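Local coordinates for protein hyaluronoglucosaminidase (Apis mellifera, PDB 1FCQ) that hydrolyses hyaluronan as a family 56 glycosidase built on a TIM barrel, and is a major allergen of bee venom, at residues 125-128 against 129-133; 203-206 against 207-211; 232-235 against 236-239; 282-285 against 286-290. All blocks are in the same frame, centred on the assembly; numbering follows the deposited sequence.

Interaction 1 (125-128 against 129-133)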
loop_
_atom_site.group_PDB
_atom_site.type_symbol
_atom_site.label_atom_id
_atom_site.label_comp_id
_atom_site.label_asym_id
_atom_site.label_seq_id
_atom_site.Cartn_x
_atom_site.Cartn_y
_atom_site.Cartn_z
ATOM N N SER A 125 -1.107 6.299 -16.391
ATOM C CA SER A 125 -1.048 7.573 -15.697
ATOM C C SER A 125 0.317 7.885 -15.101
ATOM O O SER A 125 0.604 9.032 -14.762
ATOM C CB SER A 125 -2.132 7.631 -14.612
ATOM O OG SER A 125 -1.762 6.876 -13.472
ATOM N N LEU A 126 1.189 6.879 -14.997
ATOM C CA LEU A 126 2.532 7.064 -14.482
ATOM C C LEU A 126 3.547 7.234 -15.603
ATOM O O LEU A 126 4.727 7.485 -15.355
ATOM C CB LEU A 126 2.920 5.848 -13.634
ATOM C CG LEU A 126 2.025 5.589 -12.416
ATOM C CD1 LEU A 126 2.491 4.283 -11.775
ATOM C CD2 LEU A 126 2.081 6.738 -11.434
ATOM N N GLN A 127 3.058 7.249 -16.860
ATOM C CA GLN A 127 3.926 7.450 -18.014
ATOM C C GLN A 127 4.771 8.697 -17.956
ATOM O O GLN A 127 5.971 8.626 -18.292
ATOM C CB GLN A 127 3.228 7.332 -19.379
ATOM C CG GLN A 127 4.230 6.946 -20.464
ATOM C CD GLN A 127 3.811 5.769 -21.313
ATOM O OE1 GLN A 127 4.095 4.608 -20.998
ATOM N NE2 GLN A 127 3.122 6.056 -22.415
ATOM N N PRO A 128 4.302 9.831 -17.459
ATOM C CA PRO A 128 5.101 11.031 -17.326
ATOM C C PRO A 128 6.414 10.778 -16.604
ATOM O O PRO A 128 7.355 11.511 -16.895
ATOM C CB PRO A 128 4.211 12.025 -16.583
ATOM C CG PRO A 128 2.841 11.616 -17.013
ATOM C CD PRO A 128 2.885 10.117 -17.114
ATOM N N TYR A 129 6.549 9.814 -15.685
ATOM C CA TYR A 129 7.852 9.596 -15.054
ATOM C C TYR A 129 8.861 9.049 -16.062
ATOM O O TYR A 129 10.031 9.417 -15.933
ATOM C CB TYR A 129 7.665 8.659 -13.854
ATOM C CG TYR A 129 6.924 9.346 -12.725
ATOM C CD1 TYR A 129 5.579 9.034 -12.506
ATOM C CD2 TYR A 129 7.528 10.277 -11.900
ATOM C CE1 TYR A 129 4.869 9.635 -11.489
ATOM C CE2 TYR A 129 6.818 10.886 -10.885
ATOM C CZ TYR A 129 5.490 10.562 -10.685
ATOM O OH TYR A 129 4.809 11.169 -9.661
ATOM N N LYS A 130 8.428 8.193 -16.976
ATOM C CA LYS A 130 9.305 7.667 -18.010
ATOM C C LYS A 130 9.705 8.822 -18.937
ATOM O O LYS A 130 10.885 9.008 -19.247
ATOM C CB LYS A 130 8.663 6.574 -18.856
ATOM C CG LYS A 130 8.250 5.308 -18.120
ATOM C CD LYS A 130 7.851 4.221 -19.108
ATOM C CE LYS A 130 7.304 2.993 -18.410
ATOM N NZ LYS A 130 6.992 1.884 -19.359
ATOM N N LYS A 131 8.691 9.594 -19.360
ATOM C CA LYS A 131 8.998 10.683 -20.293
ATOM C C LYS A 131 9.973 11.693 -19.739
ATOM O O LYS A 131 10.927 12.085 -20.437
ATOM C CB LYS A 131 7.719 11.405 -20.736
ATOM C CG LYS A 131 6.658 10.487 -21.316
ATOM C CD LYS A 131 7.143 9.770 -22.565
ATOM C CE LYS A 131 5.988 9.020 -23.216
ATOM N NZ LYS A 131 6.451 8.195 -24.367
ATOM N N LEU A 132 9.796 12.142 -18.499
ATOM C CA LEU A 132 10.673 13.124 -17.906
ATOM C C LEU A 132 12.078 12.561 -17.735
ATOM O O LEU A 132 13.033 13.293 -17.955
ATOM C CB LEU A 132 10.137 13.636 -16.569
ATOM C CG LEU A 132 11.007 14.664 -15.856
ATOM C CD1 LEU A 132 11.253 15.904 -16.711
ATOM C CD2 LEU A 132 10.382 15.052 -14.522
ATOM N N SER A 133 12.164 11.273 -17.391
ATOM C CA SER A 133 13.486 10.665 -17.236
ATOM C C SER A 133 14.275 10.775 -18.544
ATOM O O SER A 133 15.451 11.119 -18.515
ATOM C CB SER A 133 13.363 9.194 -16.849
ATOM O OG SER A 133 12.735 9.068 -15.575
#
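Leu126 and Tyr129 carry the apolar part of this contact: CD2 of Leu126 lies 4.0 Å from CE1 of Tyr129. The carbonyl of Leu126 comes up at the edge of the same ring, close to its plane, with Leu126 O 3.4 Å from Tyr129 CD1. Among the longer polar chains the aliphatic parts do the touching, Gln127 CG meeting Lys131 CE at 3.9 Å. Both chains are bent, Gln127 at its second torsion (129°) and Lys131 at chi2 (-61°), and they pass each other at a slant.

The backbone records a change of helix type. Tyr129 N bonds to Leu126 O (3.0 Å), an i to i+3 link that follows the 3-10 turn at 125-126. Lys131 N to Gln127 O (3.1 Å) and Leu132 N to Pro128 O (3.0 Å) then have the i to i+4 spacing of an alpha-helix, the first turn of helix 127-140. Gln127 O also receives a weak bond from Lys130 N.

The polar ends look elsewhere: Tyr129 OH bonds to Leu63 N and Lys130 NZ to Arg120 O. Trp115 meets the Tyr129 ring edge-to-face, and Leu132 packs on Leu63 of strand 62-63.

Interaction 2 (203-206 against 207-211); sequences ATTM and QENDK
Thr204 OG1 and Gln207 OE1 share one water, which lies 2.6 Å from Gln207 OE1 and donates to it, and 2.7 Å from Thr204 OG1. Thr204 OG1 and Gln207 OE1 themselves stand 4.2 Å apart, so the water is what joins them. With chi1 at -53° and the chain extended beyond it, Gln207 runs back along the helix: its CG passes 3.4 Å from Ala203 O before the amide oxygen reaches the water.

The other branch of Thr204 faces Glu208. Thr204 CG2, a methyl, touches Glu208 OE2 at 3.4 Å, and Glu208 CG passes close to Thr204 O. The OE1 of this carboxylate is salt-bridged to Arg120, which fixes the group beside the threonine and probably favours its charged form. One residue on, Thr205 and Asn209 lie side by side and point the same way, with Thr205 CG2 3.7 Å from Asn209 ND2. That amide nitrogen is satisfied by Glu247 and by the carbonyl of Tyr188, whereas Thr205 OG1 turns to Glu202.

Beneath these side chains runs regular alpha-helical bonding, from Gln207 N to Ala203 O through Asp210 N to Met206 O. The shortest of the four links, Asn209 N to Thr205 O, measures 2.8 Å with an angle of 157° at the hydrogen.

Helix 203-210 begins two residues after Cys201, which is disulfide-bonded to Cys189. One flank lies on helix 234-253, where Met206 touches Glu247, Asn209 touches Ile251 and Asp210 is salt-bridged to Arg250; on another, Glu208 packs on Ile118.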
loop_
_atom_site.group_PDB
_atom_site.type_symbol
_atom_site.label_atom_id
_atom_site.label_comp_id
_atom_site.label_asym_id
_atom_site.label_seq_id
_atom_site.Cartn_x
_atom_site.Cartn_y
_atom_site.Cartn_z
ATOM N N ALA A 203 3.977 -11.824 -16.010
ATOM C CA ALA A 203 5.241 -12.549 -15.821
ATOM C C ALA A 203 6.453 -11.662 -15.645
ATOM O O ALA A 203 7.299 -11.963 -14.780
ATOM C CB ALA A 203 5.446 -13.446 -17.045
ATOM N N THR A 204 6.551 -10.587 -16.429
ATOM C CA THR A 204 7.729 -9.723 -16.293
ATOM C C THR A 204 7.761 -9.089 -14.905
ATOM O O THR A 204 8.843 -8.993 -14.333
ATOM C CB THR A 204 7.837 -8.691 -17.420
ATOM O OG1 THR A 204 7.893 -9.445 -18.656
ATOM C CG2 THR A 204 9.102 -7.864 -17.284
ATOM N N THR A 205 6.606 -8.722 -14.376
ATOM C CA THR A 205 6.504 -8.170 -13.020
ATOM C C THR A 205 6.960 -9.184 -11.988
ATOM O O THR A 205 7.650 -8.831 -11.024
ATOM C CB THR A 205 5.062 -7.710 -12.734
ATOM O OG1 THR A 205 4.806 -6.542 -13.528
ATOM C CG2 THR A 205 4.872 -7.365 -11.256
ATOM N N MET A 206 6.664 -10.472 -12.209
ATOM C CA MET A 206 7.128 -11.480 -11.256
ATOM C C MET A 206 8.654 -11.466 -11.236
ATOM O O MET A 206 9.242 -11.526 -10.160
ATOM C CB MET A 206 6.589 -12.870 -11.587
ATOM C CG MET A 206 5.065 -12.907 -11.441
ATOM S SD MET A 206 4.514 -14.613 -11.663
ATOM C CE MET A 206 5.178 -15.016 -13.247
ATOM N N GLN A 207 9.259 -11.394 -12.420
ATOM C CA GLN A 207 10.709 -11.369 -12.518
ATOM C C GLN A 207 11.300 -10.115 -11.864
ATOM O O GLN A 207 12.278 -10.217 -11.110
ATOM C CB GLN A 207 11.173 -11.431 -13.972
ATOM C CG GLN A 207 10.611 -12.584 -14.785
ATOM C CD GLN A 207 11.224 -12.666 -16.168
ATOM O OE1 GLN A 207 10.803 -11.979 -17.100
ATOM N NE2 GLN A 207 12.247 -13.497 -16.354
ATOM N N GLU A 208 10.669 -8.974 -12.110
ATOM C CA GLU A 208 11.116 -7.731 -11.476
ATOM C C GLU A 208 10.932 -7.800 -9.970
ATOM O O GLU A 208 11.797 -7.320 -9.225
ATOM C CB GLU A 208 10.400 -6.544 -12.118
ATOM C CG GLU A 208 10.878 -6.388 -13.567
ATOM C CD GLU A 208 9.890 -5.601 -14.405
ATOM O OE1 GLU A 208 8.747 -5.355 -13.969
ATOM O OE2 GLU A 208 10.293 -5.226 -15.532
ATOM N N ASN A 209 9.874 -8.434 -9.448
ATOM C CA ASN A 209 9.756 -8.573 -7.998
ATOM C C ASN A 209 10.874 -9.442 -7.438
ATOM O O ASN A 209 11.391 -9.179 -6.355
ATOM C CB ASN A 209 8.397 -9.181 -7.623
ATOM C CG ASN A 209 7.268 -8.187 -7.804
ATOM O OD1 ASN A 209 7.456 -6.971 -7.737
ATOM N ND2 ASN A 209 6.054 -8.719 -7.981
ATOM N N ASP A 210 11.231 -10.494 -8.195
ATOM C CA ASP A 210 12.297 -11.381 -7.754
ATOM C C ASP A 210 13.615 -10.615 -7.627
ATOM O O ASP A 210 14.380 -10.957 -6.720
ATOM C CB ASP A 210 12.536 -12.530 -8.733
ATOM C CG ASP A 210 11.385 -13.489 -8.885
ATOM O OD1 ASP A 210 10.523 -13.614 -8.004
ATOM O OD2 ASP A 210 11.316 -14.146 -9.950
ATOM N N LYS A 211 13.866 -9.635 -8.475
ATOM C CA LYS A 211 15.143 -8.928 -8.426
ATOM C C LYS A 211 15.126 -7.728 -7.498
ATOM O O LYS A 211 16.104 -6.986 -7.366
ATOM C CB LYS A 211 15.588 -8.534 -9.835
ATOM C CG LYS A 211 14.570 -7.813 -10.683
ATOM C CD LYS A 211 14.439 -6.332 -10.379
ATOM C CE LYS A 211 15.235 -5.484 -11.363
ATOM N NZ LYS A 211 14.553 -5.380 -12.683
HETATM O O HOH W 1 9.284 -11.707 -19.188
#

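Interaction 3 (232-235 against 236-239); sequences LTSG and ERVG
Leu232 lies across the side chains of Glu236 and Arg237: its CB is 3.9 Å from Arg237 CG, and its methyl CD2 approaches Glu236 OE2 at 3.7 Å. Its carbonyl oxygen sits over one face of the Arg237 guanidinium, 3.2 Å above the plane and displaced toward the rim. The oxygen thus rests on the face of the group, and the angle at NH2 is too poor for a hydrogen bond.

Thr233 and Glu236 form a capping box at the start of helix 234-253. Thr233 OG1 accepts from Glu236 N at 2.9 Å; a chi1 of 68° sets this hydroxyl between the backbone N and the carbonyl carbon, facing into the first turn. In return, Thr233 N donates to Glu236 OE2 at 2.9 Å, nearly straight at 172°. The carboxylate oxygen is met on its anti side, 27° out of the carboxylate plane. Regular helix bonding starts with Arg237 N to Thr233 O (2.9 Å).

Arg237 reaches back past the cap. Its NE and NH2 bond to the carbonyls of Arg229 and Trp230, which fix the guanidinium under Leu232 O, and NH1 is salt-bridged to Asp282. Val238 lies against Ala285 and Lys289, so the first turn of helix 234-253 packs on helix 280-292.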
loop_
_atom_site.group_PDB
_atom_site.type_symbol
_atom_site.label_atom_id
_atom_site.label_comp_id
_atom_site.label_asym_id
_atom_site.label_seq_id
_atom_site.Cartn_x
_atom_site.Cartn_y
_atom_site.Cartn_z
ATOM N N LEU A 232 -16.084 -7.102 -12.832
ATOM C CA LEU A 232 -15.400 -8.377 -12.870
ATOM C C LEU A 232 -16.423 -9.437 -12.451
ATOM O O LEU A 232 -17.377 -9.089 -11.739
ATOM C CB LEU A 232 -14.227 -8.438 -11.896
ATOM C CG LEU A 232 -12.922 -7.694 -12.121
ATOM C CD1 LEU A 232 -11.964 -7.911 -10.950
ATOM C CD2 LEU A 232 -12.238 -8.130 -13.410
ATOM N N THR A 233 -16.252 -10.685 -12.850
ATOM C CA THR A 233 -17.144 -11.746 -12.393
ATOM C C THR A 233 -16.827 -12.045 -10.933
ATOM O O THR A 233 -15.741 -11.698 -10.446
ATOM C CB THR A 233 -16.970 -13.053 -13.192
ATOM O OG1 THR A 233 -15.676 -13.615 -12.913
ATOM C CG2 THR A 233 -17.135 -12.807 -14.687
ATOM N N SER A 234 -17.683 -12.790 -10.244
ATOM C CA SER A 234 -17.427 -13.214 -8.880
ATOM C C SER A 234 -16.132 -14.023 -8.804
ATOM O O SER A 234 -15.301 -13.810 -7.914
ATOM C CB SER A 234 -18.575 -14.071 -8.339
ATOM O OG SER A 234 -19.780 -13.326 -8.284
ATOM N N GLY A 235 -15.936 -14.955 -9.742
ATOM C CA GLY A 235 -14.721 -15.751 -9.794
ATOM C C GLY A 235 -13.482 -14.909 -10.077
ATOM O O GLY A 235 -12.421 -15.172 -9.486
ATOM N N GLU A 236 -13.605 -13.900 -10.936
ATOM C CA GLU A 236 -12.498 -13.016 -11.242
ATOM C C GLU A 236 -12.108 -12.178 -10.024
ATOM O O GLU A 236 -10.922 -11.882 -9.837
ATOM C CB GLU A 236 -12.759 -12.087 -12.425
ATOM C CG GLU A 236 -12.728 -12.821 -13.755
ATOM C CD GLU A 236 -13.276 -12.030 -14.920
ATOM O OE1 GLU A 236 -12.898 -12.385 -16.062
ATOM O OE2 GLU A 236 -14.057 -11.075 -14.730
ATOM N N ARG A 237 -13.103 -11.832 -9.188
ATOM C CA ARG A 237 -12.738 -11.065 -7.985
ATOM C C ARG A 237 -11.889 -11.898 -7.043
ATOM O O ARG A 237 -10.937 -11.424 -6.405
ATOM C CB ARG A 237 -13.996 -10.525 -7.302
ATOM C CG ARG A 237 -14.647 -9.390 -8.086
ATOM C CD ARG A 237 -15.872 -8.916 -7.300
ATOM N NE ARG A 237 -16.704 -8.031 -8.106
ATOM C CZ ARG A 237 -17.945 -8.332 -8.466
ATOM N NH1 ARG A 237 -18.488 -9.480 -8.067
ATOM N NH2 ARG A 237 -18.685 -7.517 -9.203
ATOM N N VAL A 238 -12.203 -13.185 -6.920
ATOM C CA VAL A 238 -11.423 -14.101 -6.096
ATOM C C VAL A 238 -10.031 -14.269 -6.707
ATOM O O VAL A 238 -9.036 -14.327 -5.987
ATOM C CB VAL A 238 -12.120 -15.464 -5.990
ATOM C CG1 VAL A 238 -11.226 -16.486 -5.312
ATOM C CG2 VAL A 238 -13.440 -15.302 -5.245
ATOM N N GLY A 239 -9.983 -14.379 -8.029
ATOM C CA GLY A 239 -8.730 -14.507 -8.759
ATOM C C GLY A 239 -7.816 -13.301 -8.579
ATOM O O GLY A 239 -6.592 -13.451 -8.482
#

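Interaction 4 (282-285 against 286-290); sequences DLEA and TLRKI
The guanidinium of Arg288 and the carboxylate of Glu284 are turned 63° apart, on chains that run side by side and point the same way. Glu284 CB comes obliquely to the guanidinium, 3.6 Å from Arg288 NH1. The nearest charged atoms, Glu284 OE1 and Arg288 NH1, remain 4.1 Å apart, too far to count as a salt bridge, so any attraction is probably modest. CD of Arg288 passes 3.2 Å from Glu284 O.

Asp282 O is gripped twice by Thr286. The hydroxyl OG1 donates to it at 2.7 Å and the backbone N at 3.0 Å, from opposite faces of the carbonyl plane. A chi1 of 60° brings OG1 back over the preceding turn, an i to i+4 side-chain bond added to the normal helical one. Thr286 OG1 is also bonded to Tyr266 OH. Ala285 O takes Lys289 N (3.1 Å) and a water that donates at 2.7 Å; Lys289, its chain bent at three successive torsions, gives this water a weak bond from NZ.

Helix 280-292 lies among three elements: Leu283 and Leu287 pack on helix 310-328 and on Tyr266 of strand 261-267, while Ala285 and Thr286 face Val238 and Val241 of helix 234-253.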
loop_
_atom_site.group_PDB
_atom_site.type_symbol
_atom_site.label_atom_id
_atom_site.label_comp_id
_atom_site.label_asym_id
_atom_site.label_seq_id
_atom_site.Cartn_x
_atom_site.Cartn_y
_atom_site.Cartn_z
ATOM N N ASP A 282 -19.090 -11.399 -2.042
ATOM C CA ASP A 282 -17.700 -11.017 -2.299
ATOM C C ASP A 282 -16.855 -11.047 -1.032
ATOM O O ASP A 282 -15.711 -11.513 -1.091
ATOM C CB ASP A 282 -17.582 -9.671 -2.995
ATOM C CG ASP A 282 -17.847 -9.695 -4.483
ATOM O OD1 ASP A 282 -17.838 -10.787 -5.094
ATOM O OD2 ASP A 282 -18.058 -8.621 -5.080
ATOM N N LEU A 283 -17.382 -10.560 0.092
ATOM C CA LEU A 283 -16.627 -10.616 1.343
ATOM C C LEU A 283 -16.237 -12.049 1.671
ATOM O O LEU A 283 -15.094 -12.383 1.994
ATOM C CB LEU A 283 -17.483 -10.074 2.490
ATOM C CG LEU A 283 -17.670 -8.562 2.545
ATOM C CD1 LEU A 283 -18.703 -8.213 3.608
ATOM C CD2 LEU A 283 -16.352 -7.848 2.843
ATOM N N GLU A 284 -17.231 -12.935 1.639
ATOM C CA GLU A 284 -17.018 -14.342 1.937
ATOM C C GLU A 284 -15.986 -15.001 1.025
ATOM O O GLU A 284 -15.017 -15.579 1.526
ATOM C CB GLU A 284 -18.356 -15.104 1.874
ATOM C CG GLU A 284 -19.364 -14.680 2.926
ATOM C CD GLU A 284 -20.736 -15.314 2.823
ATOM O OE1 GLU A 284 -21.083 -15.855 1.749
ATOM O OE2 GLU A 284 -21.509 -15.278 3.810
ATOM N N ALA A 285 -16.136 -14.943 -0.287
ATOM C CA ALA A 285 -15.205 -15.650 -1.173
ATOM C C ALA A 285 -13.799 -15.075 -1.122
ATOM O O ALA A 285 -12.829 -15.844 -1.161
ATOM C CB ALA A 285 -15.734 -15.640 -2.596
ATOM N N THR A 286 -13.670 -13.751 -1.073
ATOM C CA THR A 286 -12.312 -13.185 -1.066
ATOM C C THR A 286 -11.604 -13.284 0.273
ATOM O O THR A 286 -10.376 -13.485 0.271
ATOM C CB THR A 286 -12.296 -11.741 -1.583
ATOM O OG1 THR A 286 -13.138 -10.934 -0.737
ATOM C CG2 THR A 286 -12.792 -11.653 -3.018
ATOM N N LEU A 287 -12.305 -13.148 1.390
ATOM C CA LEU A 287 -11.661 -13.295 2.698
ATOM C C LEU A 287 -11.277 -14.767 2.866
ATOM O O LEU A 287 -10.211 -15.111 3.391
ATOM C CB LEU A 287 -12.513 -12.765 3.848
ATOM C CG LEU A 287 -12.775 -11.250 3.856
ATOM C CD1 LEU A 287 -13.673 -10.912 5.038
ATOM C CD2 LEU A 287 -11.487 -10.444 3.868
ATOM N N ARG A 288 -12.109 -15.680 2.344
ATOM C CA ARG A 288 -11.753 -17.103 2.369
ATOM C C ARG A 288 -10.499 -17.371 1.553
ATOM O O ARG A 288 -9.615 -18.123 1.987
ATOM C CB ARG A 288 -12.943 -17.947 1.887
ATOM C CG ARG A 288 -13.874 -18.341 3.016
ATOM C CD ARG A 288 -15.307 -18.586 2.564
ATOM N NE ARG A 288 -16.068 -19.239 3.619
ATOM C CZ ARG A 288 -17.362 -19.215 3.868
ATOM N NH1 ARG A 288 -18.219 -18.522 3.126
ATOM N NH2 ARG A 288 -17.833 -19.903 4.906
ATOM N N LYS A 289 -10.334 -16.724 0.402
ATOM C CA LYS A 289 -9.139 -16.916 -0.414
ATOM C C LYS A 289 -7.885 -16.455 0.317
ATOM O O LYS A 289 -6.857 -17.134 0.291
ATOM C CB LYS A 289 -9.274 -16.226 -1.763
ATOM C CG LYS A 289 -8.089 -16.340 -2.694
ATOM C CD LYS A 289 -7.690 -17.769 -2.997
ATOM C CE LYS A 289 -8.446 -18.370 -4.156
ATOM N NZ LYS A 289 -9.806 -18.822 -3.772
ATOM N N ILE A 290 -7.955 -15.302 0.980
ATOM C CA ILE A 290 -6.811 -14.792 1.726
ATOM C C ILE A 290 -6.381 -15.787 2.800
ATOM O O ILE A 290 -5.177 -16.027 2.962
ATOM C CB ILE A 290 -7.136 -13.425 2.374
ATOM C CG1 ILE A 290 -7.384 -12.396 1.265
ATOM C CG2 ILE A 290 -5.982 -12.958 3.252
ATOM C CD1 ILE A 290 -7.930 -11.090 1.820
HETATM O O HOH W 2 -12.548 -18.371 -1.923
#

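Interactions 1 and 3 are surface contacts at helix starts, whereas interactions 2 and 4 are partly buried. The starts differ in chemistry: 125-133 passes from a 3-10 turn into helix beside an aromatic ring, while 232-239 holds a capping box at the helix N-terminus. Among the partly buried pair, a water joins two side chains in 203-211; in 282-290 a threonine doubles a backbone bond. Interactions 3 and 4 touch, their centres about 10 Å apart, through the Arg237–Asp282 salt bridge and Val238 against Ala285. Interaction 2 reaches the same helix 234-253 farther along. Arg120 relates interactions 1 and 2: its backbone O accepts from Lys130 and its guanidinium is salt-bridged to Glu208.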